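Local coordinates for histidine-containing phosphotransfer protein 2 (Oryza sativa, PDB 1YVI), which relays phosphoryl groups between cytokinin sensor histidine kinases and B-type response regulators in the multistep His-to-Asp phosphorelay of rice, at residues K74-V79 with Q103-K108; M99-F104 with L114-V119. One frame throughout, in Å; residues are numbered along the deposited sequence.

Interaction 1: K74-V79 with Q103-K108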
ATOM      1  N   LYS A  74       5.358 -18.749  -7.622  1.00 12.10           N
ATOM      2  CA  LYS A  74       5.571 -17.393  -8.104  1.00 13.84           C
ATOM      3  C   LYS A  74       4.505 -16.418  -7.590  1.00 13.44           C
ATOM      4  O   LYS A  74       4.809 -15.282  -7.185  1.00 13.25           O
ATOM      5  CB  LYS A  74       5.676 -17.377  -9.634  1.00 15.69           C
ATOM      6  CG  LYS A  74       6.266 -16.056 -10.178  1.00 19.90           C
ATOM      7  CD  LYS A  74       6.451 -16.137 -11.714  1.00 20.14           C
ATOM      8  CE  LYS A  74       6.966 -14.783 -12.293  1.00 27.90           C
ATOM      9  NZ  LYS A  74       7.510 -14.955 -13.699  1.00 29.43           N
ATOM     10  N   VAL A  75       3.257 -16.861  -7.529  1.00 11.36           N
ATOM     11  CA  VAL A  75       2.270 -16.091  -6.769  1.00  9.62           C
ATOM     12  C   VAL A  75       2.709 -15.765  -5.357  1.00  9.95           C
ATOM     13  O   VAL A  75       2.615 -14.619  -4.885  1.00 13.00           O
ATOM     14  CB  VAL A  75       0.870 -16.832  -6.788  1.00 13.99           C
ATOM     15  CG1 VAL A  75      -0.202 -15.994  -5.989  1.00 16.01           C
ATOM     16  CG2 VAL A  75       0.427 -17.041  -8.279  1.00 11.03           C
ATOM     17  N   ASP A  76       3.153 -16.772  -4.649  1.00  9.55           N
ATOM     18  CA  ASP A  76       3.549 -16.636  -3.261  1.00 13.64           C
ATOM     19  C   ASP A  76       4.727 -15.638  -3.186  1.00 11.71           C
ATOM     20  O   ASP A  76       4.755 -14.748  -2.329  1.00 13.86           O
ATOM     21  CB  ASP A  76       3.957 -18.038  -2.800  1.00 13.46           C
ATOM     22  CG  ASP A  76       3.929 -18.234  -1.306  1.00 17.90           C
ATOM     23  OD1 ASP A  76       3.607 -17.332  -0.523  1.00 19.55           O
ATOM     24  OD2 ASP A  76       4.289 -19.355  -0.895  1.00 17.23           O
ATOM     25  N   ALA A  77       5.706 -15.799  -4.067  1.00 12.25           N
ATOM     26  CA  ALA A  77       6.858 -14.850  -4.136  1.00 14.53           C
ATOM     27  C   ALA A  77       6.387 -13.413  -4.389  1.00 11.03           C
ATOM     28  O   ALA A  77       6.913 -12.534  -3.750  1.00 11.36           O
ATOM     29  CB  ALA A  77       7.838 -15.265  -5.235  1.00 10.29           C
ATOM     30  N   TYR A  78       5.458 -13.168  -5.346  1.00  9.89           N
ATOM     31  CA  TYR A  78       4.942 -11.794  -5.568  1.00 14.90           C
ATOM     32  C   TYR A  78       4.192 -11.231  -4.373  1.00 13.30           C
ATOM     33  O   TYR A  78       4.338 -10.056  -4.022  1.00 12.29           O
ATOM     34  CB  TYR A  78       3.987 -11.710  -6.749  1.00 11.13           C
ATOM     35  CG  TYR A  78       4.692 -11.457  -8.060  1.00 19.21           C
ATOM     36  CD1 TYR A  78       5.354 -10.262  -8.310  1.00 23.78           C
ATOM     37  CD2 TYR A  78       4.627 -12.375  -9.063  1.00 26.96           C
ATOM     38  CE1 TYR A  78       5.971 -10.026  -9.556  1.00 26.51           C
ATOM     39  CE2 TYR A  78       5.243 -12.162 -10.287  1.00 33.32           C
ATOM     40  CZ  TYR A  78       5.884 -10.975 -10.535  1.00 25.94           C
ATOM     41  OH  TYR A  78       6.519 -10.855 -11.734  1.00 31.41           O
ATOM     42  N   VAL A  79       3.350 -12.061  -3.767  1.00 11.08           N
ATOM     43  CA  VAL A  79       2.651 -11.659  -2.536  1.00 12.91           C
ATOM     44  C   VAL A  79       3.679 -11.301  -1.433  1.00 12.01           C
ATOM     45  O   VAL A  79       3.509 -10.371  -0.675  1.00 10.83           O
ATOM     46  CB  VAL A  79       1.643 -12.813  -2.108  1.00 11.77           C
ATOM     47  CG1 VAL A  79       1.121 -12.607  -0.685  1.00 10.84           C
ATOM     48  CG2 VAL A  79       0.495 -12.848  -3.181  1.00 11.65           C
ATOM     49  N   GLN A 103      -1.524 -18.952   2.530  1.00 16.27           N
ATOM     50  CA  GLN A 103      -2.236 -20.226   2.745  1.00 18.08           C
ATOM     51  C   GLN A 103      -2.889 -20.737   1.431  1.00 13.41           C
ATOM     52  O   GLN A 103      -2.855 -21.921   1.163  1.00 18.09           O
ATOM     53  CB  GLN A 103      -3.278 -20.078   3.847  1.00 17.06           C
ATOM     54  CG  GLN A 103      -3.990 -21.381   4.177  1.00 20.75           C
ATOM     55  CD  GLN A 103      -3.049 -22.402   4.744  1.00 25.45           C
ATOM     56  OE1 GLN A 103      -2.361 -22.121   5.713  1.00 30.99           O
ATOM     57  NE2 GLN A 103      -3.014 -23.605   4.147  1.00 23.22           N
ATOM     58  N   PHE A 104      -3.486 -19.843   0.658  1.00 13.45           N
ATOM     59  CA  PHE A 104      -4.100 -20.197  -0.643  1.00 14.43           C
ATOM     60  C   PHE A 104      -3.092 -20.685  -1.657  1.00 16.83           C
ATOM     61  O   PHE A 104      -3.425 -21.495  -2.509  1.00 15.11           O
ATOM     62  CB  PHE A 104      -4.964 -19.051  -1.157  1.00 10.82           C
ATOM     63  CG  PHE A 104      -5.879 -18.501  -0.096  1.00 12.78           C
ATOM     64  CD1 PHE A 104      -6.823 -19.362   0.552  1.00 17.40           C
ATOM     65  CD2 PHE A 104      -5.784 -17.195   0.308  1.00 12.56           C
ATOM     66  CE1 PHE A 104      -7.615 -18.889   1.556  1.00 17.17           C
ATOM     67  CE2 PHE A 104      -6.594 -16.697   1.347  1.00 15.20           C
ATOM     68  CZ  PHE A 104      -7.520 -17.562   1.972  1.00 15.01           C
ATOM     69  N   CYS A 105      -1.850 -20.191  -1.576  1.00 20.32           N
ATOM     70  CA  CYS A 105      -0.731 -20.729  -2.409  1.00 16.17           C
ATOM     71  C   CYS A 105      -0.342 -22.109  -1.976  1.00 19.10           C
ATOM     72  O   CYS A 105      -0.188 -22.991  -2.807  1.00 17.43           O
ATOM     73  CB  CYS A 105       0.495 -19.822  -2.326  1.00 16.58           C
ATOM     74  SG  CYS A 105       0.181 -18.227  -3.090  1.00 16.07           S
ATOM     75  N   GLN A 106      -0.267 -22.320  -0.664  1.00 18.90           N
ATOM     76  CA  GLN A 106      -0.023 -23.651  -0.133  1.00 19.95           C
ATOM     77  C   GLN A 106      -1.133 -24.635  -0.463  1.00 19.32           C
ATOM     78  O   GLN A 106      -0.860 -25.805  -0.732  1.00 15.92           O
ATOM     79  CB  GLN A 106       0.157 -23.592   1.383  1.00 24.71           C
ATOM     80  CG  GLN A 106       0.050 -24.978   2.023  1.00 33.13           C
ATOM     81  CD  GLN A 106       0.641 -25.051   3.416  1.00 42.42           C
ATOM     82  OE1 GLN A 106       0.222 -24.336   4.335  1.00 42.92           O
ATOM     83  NE2 GLN A 106       1.632 -25.929   3.579  1.00 46.65           N
ATOM     84  N   ASP A 107      -2.391 -24.175  -0.434  1.00 17.21           N
ATOM     85  CA  ASP A 107      -3.546 -25.017  -0.804  1.00 15.26           C
ATOM     86  C   ASP A 107      -3.626 -25.223  -2.296  1.00 17.14           C
ATOM     87  O   ASP A 107      -4.467 -25.994  -2.784  1.00 17.44           O
ATOM     88  CB  ASP A 107      -4.874 -24.357  -0.357  1.00 15.41           C
ATOM     89  CG  ASP A 107      -5.045 -24.334   1.159  1.00 18.39           C
ATOM     90  OD1 ASP A 107      -4.235 -24.982   1.870  1.00 17.18           O
ATOM     91  OD2 ASP A 107      -5.959 -23.623   1.639  1.00 20.64           O
ATOM     92  N   LYS A 108      -2.803 -24.489  -3.036  1.00 14.43           N
ATOM     93  CA  LYS A 108      -2.866 -24.487  -4.481  1.00 13.42           C
ATOM     94  C   LYS A 108      -4.304 -24.228  -4.986  1.00 16.87           C
ATOM     95  O   LYS A 108      -4.841 -24.956  -5.803  1.00 14.37           O
ATOM     96  CB  LYS A 108      -2.300 -25.772  -5.059  1.00 18.11           C
ATOM     97  CG  LYS A 108      -0.823 -26.010  -4.637  1.00 19.71           C
ATOM     98  CD  LYS A 108      -0.350 -27.346  -5.206  1.00 31.61           C
ATOM     99  CE  LYS A 108       1.142 -27.471  -5.199  1.00 39.95           C
ATOM    100  NZ  LYS A 108       1.578 -28.388  -6.320  1.00 47.38           N
TER

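Interaction 2: M99-F104 with L114-V119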
ATOM      1  N   MET A  99      -0.100 -11.778   4.219  1.00 15.26           N
ATOM      2  CA  MET A  99       0.260 -12.837   5.142  1.00 16.02           C
ATOM      3  C   MET A  99      -0.693 -14.005   5.032  1.00 19.36           C
ATOM      4  O   MET A  99      -0.276 -15.175   4.928  1.00 15.05           O
ATOM      5  CB  MET A  99       0.296 -12.272   6.557  1.00 16.36           C
ATOM      6  CG  MET A  99       1.574 -11.471   6.782  1.00 19.62           C
ATOM      7  SD  MET A  99       1.647 -10.518   8.304  1.00 25.04           S
ATOM      8  CE  MET A  99       1.737 -11.794   9.546  1.00 26.14           C
ATOM      9  N   GLN A 100      -1.976 -13.695   5.003  1.00 16.18           N
ATOM     10  CA  GLN A 100      -3.016 -14.742   4.986  1.00 20.68           C
ATOM     11  C   GLN A 100      -2.986 -15.420   3.607  1.00 18.35           C
ATOM     12  O   GLN A 100      -3.210 -16.614   3.444  1.00 16.70           O
ATOM     13  CB  GLN A 100      -4.396 -14.070   5.215  1.00 21.77           C
ATOM     14  CG  GLN A 100      -5.591 -15.042   5.100  1.00 28.75           C
ATOM     15  CD  GLN A 100      -6.734 -14.760   6.099  1.00 41.47           C
ATOM     16  OE1 GLN A 100      -7.256 -13.635   6.208  1.00 33.19           O
ATOM     17  NE2 GLN A 100      -7.141 -15.805   6.818  1.00 47.52           N
ATOM     18  N   PHE A 101      -2.654 -14.608   2.612  1.00 17.54           N
ATOM     19  CA  PHE A 101      -2.709 -14.971   1.196  1.00 19.00           C
ATOM     20  C   PHE A 101      -1.825 -16.185   0.930  1.00 15.34           C
ATOM     21  O   PHE A 101      -2.152 -17.021   0.067  1.00 16.07           O
ATOM     22  CB  PHE A 101      -2.303 -13.689   0.399  1.00 17.81           C
ATOM     23  CG  PHE A 101      -2.633 -13.684  -1.071  1.00 18.35           C
ATOM     24  CD1 PHE A 101      -2.505 -14.822  -1.872  1.00 12.00           C
ATOM     25  CD2 PHE A 101      -2.979 -12.478  -1.690  1.00 14.89           C
ATOM     26  CE1 PHE A 101      -2.762 -14.764  -3.263  1.00 14.40           C
ATOM     27  CE2 PHE A 101      -3.239 -12.426  -3.110  1.00 18.95           C
ATOM     28  CZ  PHE A 101      -3.138 -13.563  -3.876  1.00 16.01           C
ATOM     29  N   ARG A 102      -0.717 -16.332   1.682  1.00 19.01           N
ATOM     30  CA  ARG A 102       0.174 -17.523   1.528  1.00 18.73           C
ATOM     31  C   ARG A 102      -0.544 -18.876   1.633  1.00 20.56           C
ATOM     32  O   ARG A 102      -0.135 -19.875   1.020  1.00 19.55           O
ATOM     33  CB  ARG A 102       1.274 -17.565   2.608  1.00 19.82           C
ATOM     34  CG  ARG A 102       2.323 -16.442   2.523  1.00 25.37           C
ATOM     35  CD  ARG A 102       3.698 -16.865   3.085  1.00 19.35           C
ATOM     36  NE  ARG A 102       4.387 -17.779   2.192  1.00 23.10           N
ATOM     37  CZ  ARG A 102       5.199 -18.761   2.577  1.00 24.30           C
ATOM     38  NH1 ARG A 102       5.468 -18.951   3.871  1.00 27.95           N
ATOM     39  NH2 ARG A 102       5.746 -19.564   1.657  1.00 17.59           N
ATOM     40  N   GLN A 103      -1.524 -18.952   2.530  1.00 16.27           N
ATOM     41  CA  GLN A 103      -2.236 -20.226   2.745  1.00 18.08           C
ATOM     42  C   GLN A 103      -2.889 -20.737   1.431  1.00 13.41           C
ATOM     43  O   GLN A 103      -2.855 -21.921   1.163  1.00 18.09           O
ATOM     44  CB  GLN A 103      -3.278 -20.078   3.847  1.00 17.06           C
ATOM     45  CG  GLN A 103      -3.990 -21.381   4.177  1.00 20.75           C
ATOM     46  CD  GLN A 103      -3.049 -22.402   4.744  1.00 25.45           C
ATOM     47  OE1 GLN A 103      -2.361 -22.121   5.713  1.00 30.99           O
ATOM     48  NE2 GLN A 103      -3.014 -23.605   4.147  1.00 23.22           N
ATOM     49  N   PHE A 104      -3.486 -19.843   0.658  1.00 13.45           N
ATOM     50  CA  PHE A 104      -4.100 -20.197  -0.643  1.00 14.43           C
ATOM     51  C   PHE A 104      -3.092 -20.685  -1.657  1.00 16.83           C
ATOM     52  O   PHE A 104      -3.425 -21.495  -2.509  1.00 15.11           O
ATOM     53  CB  PHE A 104      -4.964 -19.051  -1.157  1.00 10.82           C
ATOM     54  CG  PHE A 104      -5.879 -18.501  -0.096  1.00 12.78           C
ATOM     55  CD1 PHE A 104      -6.823 -19.362   0.552  1.00 17.40           C
ATOM     56  CD2 PHE A 104      -5.784 -17.195   0.308  1.00 12.56           C
ATOM     57  CE1 PHE A 104      -7.615 -18.889   1.556  1.00 17.17           C
ATOM     58  CE2 PHE A 104      -6.594 -16.697   1.347  1.00 15.20           C
ATOM     59  CZ  PHE A 104      -7.520 -17.562   1.972  1.00 15.01           C
ATOM     60  N   LEU A 114      -7.536 -15.705  -5.930  1.00 12.93           N
ATOM     61  CA  LEU A 114      -8.350 -14.670  -6.571  1.00 13.98           C
ATOM     62  C   LEU A 114      -9.162 -13.891  -5.569  1.00 16.01           C
ATOM     63  O   LEU A 114      -9.243 -12.663  -5.655  1.00 16.79           O
ATOM     64  CB  LEU A 114      -9.204 -15.230  -7.736  1.00 17.72           C
ATOM     65  CG  LEU A 114      -8.511 -15.485  -9.068  1.00 17.24           C
ATOM     66  CD1 LEU A 114      -9.427 -16.369  -9.976  1.00 18.77           C
ATOM     67  CD2 LEU A 114      -8.144 -14.226  -9.808  1.00 16.88           C
ATOM     68  N   MET A 115      -9.722 -14.574  -4.582  1.00 11.54           N
ATOM     69  CA  MET A 115     -10.540 -13.911  -3.540  1.00 13.84           C
ATOM     70  C   MET A 115      -9.641 -13.133  -2.609  1.00 14.44           C
ATOM     71  O   MET A 115      -9.983 -12.008  -2.214  1.00 12.48           O
ATOM     72  CB  MET A 115     -11.352 -14.916  -2.700  1.00 13.39           C
ATOM     73  CG  MET A 115     -12.609 -15.503  -3.395  1.00 17.81           C
ATOM     74  SD  MET A 115     -13.611 -16.315  -2.095  1.00 21.61           S
ATOM     75  CE  MET A 115     -14.400 -14.914  -1.251  1.00 22.64           C
ATOM     76  N   ALA A 116      -8.449 -13.662  -2.344  1.00 11.70           N
ATOM     77  CA  ALA A 116      -7.464 -12.916  -1.531  1.00 12.02           C
ATOM     78  C   ALA A 116      -6.955 -11.631  -2.247  1.00 13.50           C
ATOM     79  O   ALA A 116      -6.779 -10.581  -1.619  1.00 11.27           O
ATOM     80  CB  ALA A 116      -6.279 -13.847  -1.112  1.00 12.57           C
ATOM     81  N   LEU A 117      -6.736 -11.747  -3.565  1.00 12.12           N
ATOM     82  CA  LEU A 117      -6.265 -10.616  -4.353  1.00 11.94           C
ATOM     83  C   LEU A 117      -7.317  -9.523  -4.406  1.00 11.31           C
ATOM     84  O   LEU A 117      -6.969  -8.323  -4.353  1.00  8.74           O
ATOM     85  CB  LEU A 117      -5.869 -11.026  -5.771  1.00 10.14           C
ATOM     86  CG  LEU A 117      -5.075  -9.943  -6.560  1.00  9.78           C
ATOM     87  CD1 LEU A 117      -3.703  -9.653  -5.843  1.00 12.61           C
ATOM     88  CD2 LEU A 117      -4.904 -10.537  -7.982  1.00  8.99           C
ATOM     89  N   ALA A 118      -8.600  -9.913  -4.450  1.00  9.20           N
ATOM     90  CA  ALA A 118      -9.649  -8.891  -4.373  1.00 11.11           C
ATOM     91  C   ALA A 118      -9.576  -8.106  -3.047  1.00 10.51           C
ATOM     92  O   ALA A 118      -9.759  -6.883  -3.036  1.00  9.97           O
ATOM     93  CB  ALA A 118     -11.048  -9.532  -4.565  1.00 12.83           C
ATOM     94  N   VAL A 119      -9.318  -8.795  -1.922  1.00 12.37           N
ATOM     95  CA  VAL A 119      -9.148  -8.101  -0.634  1.00 12.78           C
ATOM     96  C   VAL A 119      -7.872  -7.206  -0.687  1.00  7.98           C
ATOM     97  O   VAL A 119      -7.840  -6.080  -0.111  1.00 13.17           O
ATOM     98  CB  VAL A 119      -9.121  -9.124   0.603  1.00 15.38           C
ATOM     99  CG1 VAL A 119      -8.930  -8.383   1.939  1.00 13.22           C
ATOM    100  CG2 VAL A 119     -10.447 -10.073   0.624  1.00 10.57           C
TER

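Interaction 1: K74-V79 with Q103-K108
Asp-76 and Cys-105 bring helix 72-89 close to the C-terminal turn of helix 92-106, two helices of the HPt four-helix bundle, their CA atoms only 6.0 Å apart, and no hydrogen bond joins the two segments. Cys-105 does nearly all the touching from its side. Its SG, anti to its own carbonyl carbon (chi1 -67°), reaches the facing helix between two residues: it lies 3.7 Å from CG1 of Val-75 and equally near the backbone N of Asp-76, a van der Waals approach to that helix's main chain. The CB of Cys-105 rests against the first carbons of Asp-76, 3.9 Å from its CG. The carboxylate itself passes on to Arg-102, one turn before Cys-105 on helix 92-106, where OD1 forms a salt bridge with NE. Beyond Cys-105, Lys-108 takes positive phi and closes the helix in a Schellman motif, and NE2 of Gln-103 donates to OD1 of Asp-107 at 2.9 Å. The chemistry is thus graded: a buried thiol and a valine methyl pack the inner side, while the aspartate lends its CB to that packing and spends its charge on an arginine at the margin, tying the same two helices together.

Interaction 2: M99-F104 with L114-V119
Ala-116 presses its CB onto the Phe-101 ring, a CH-pi contact 3.7 Å from the ring centroid and 15° off the ring normal, with the methyl shifted toward the rim near CG and CD2. Further along the same side of the ring, CE2 of Phe-101 stands 3.6 Å from the backbone N of Leu-117, approached obliquely, while CD1 of Leu-117 meets the ring edge in its plane, 3.9 Å from CE2. Phe-104, one turn further along, brings its CD2 to 3.7 Å from the same Ala-116 CB, so this one methyl serves both phenylalanines. Their first torsions differ: CG of Phe-101 is anti to the backbone N (chi1 -164°), whereas that of Phe-104 is anti to the carbonyl carbon, and from successive turns both rings reach the alanine. Trimming Phe-101 to an alanine would probably open a gap beside Ala-116 and leave Leu-117 CD1 without the ring edge it rests on. Around this shell, Ile-61 of helix 42-65 touches both Phe-101 and Leu-117, Val-75 and Val-79 of helix 72-89 support Phe-101, and Cys-113 packs on both rings. The two helix segments run antiparallel at 166° with axes 9.6 Å apart, neighbours in the antiparallel four-helix bundle characteristic of HPt domains.

In the fold
Helix 92-106 is the shared element: interaction 1 uses Cys-105 near its end against helix 72-89, and interaction 2 uses Phe-101 and Phe-104 against helix 110-142. Their centres are 8 Å apart, and Phe-101 connects them, its CB and CE1 packing on Val-79 and Val-75. Both contacts are largely buried, but interaction 2 is the larger and wholly apolar among its side chains, built from two phenylalanine rings against an alanine and a leucine. Interaction 1 is smaller, relies on a thiol, and has a polar margin where Asp-76 and Arg-102 form a salt bridge linking the two interactions. Together they join three helices of the bundle carrying His-80, the predicted phosphorylation site (unmodified in this model), next after Val-79.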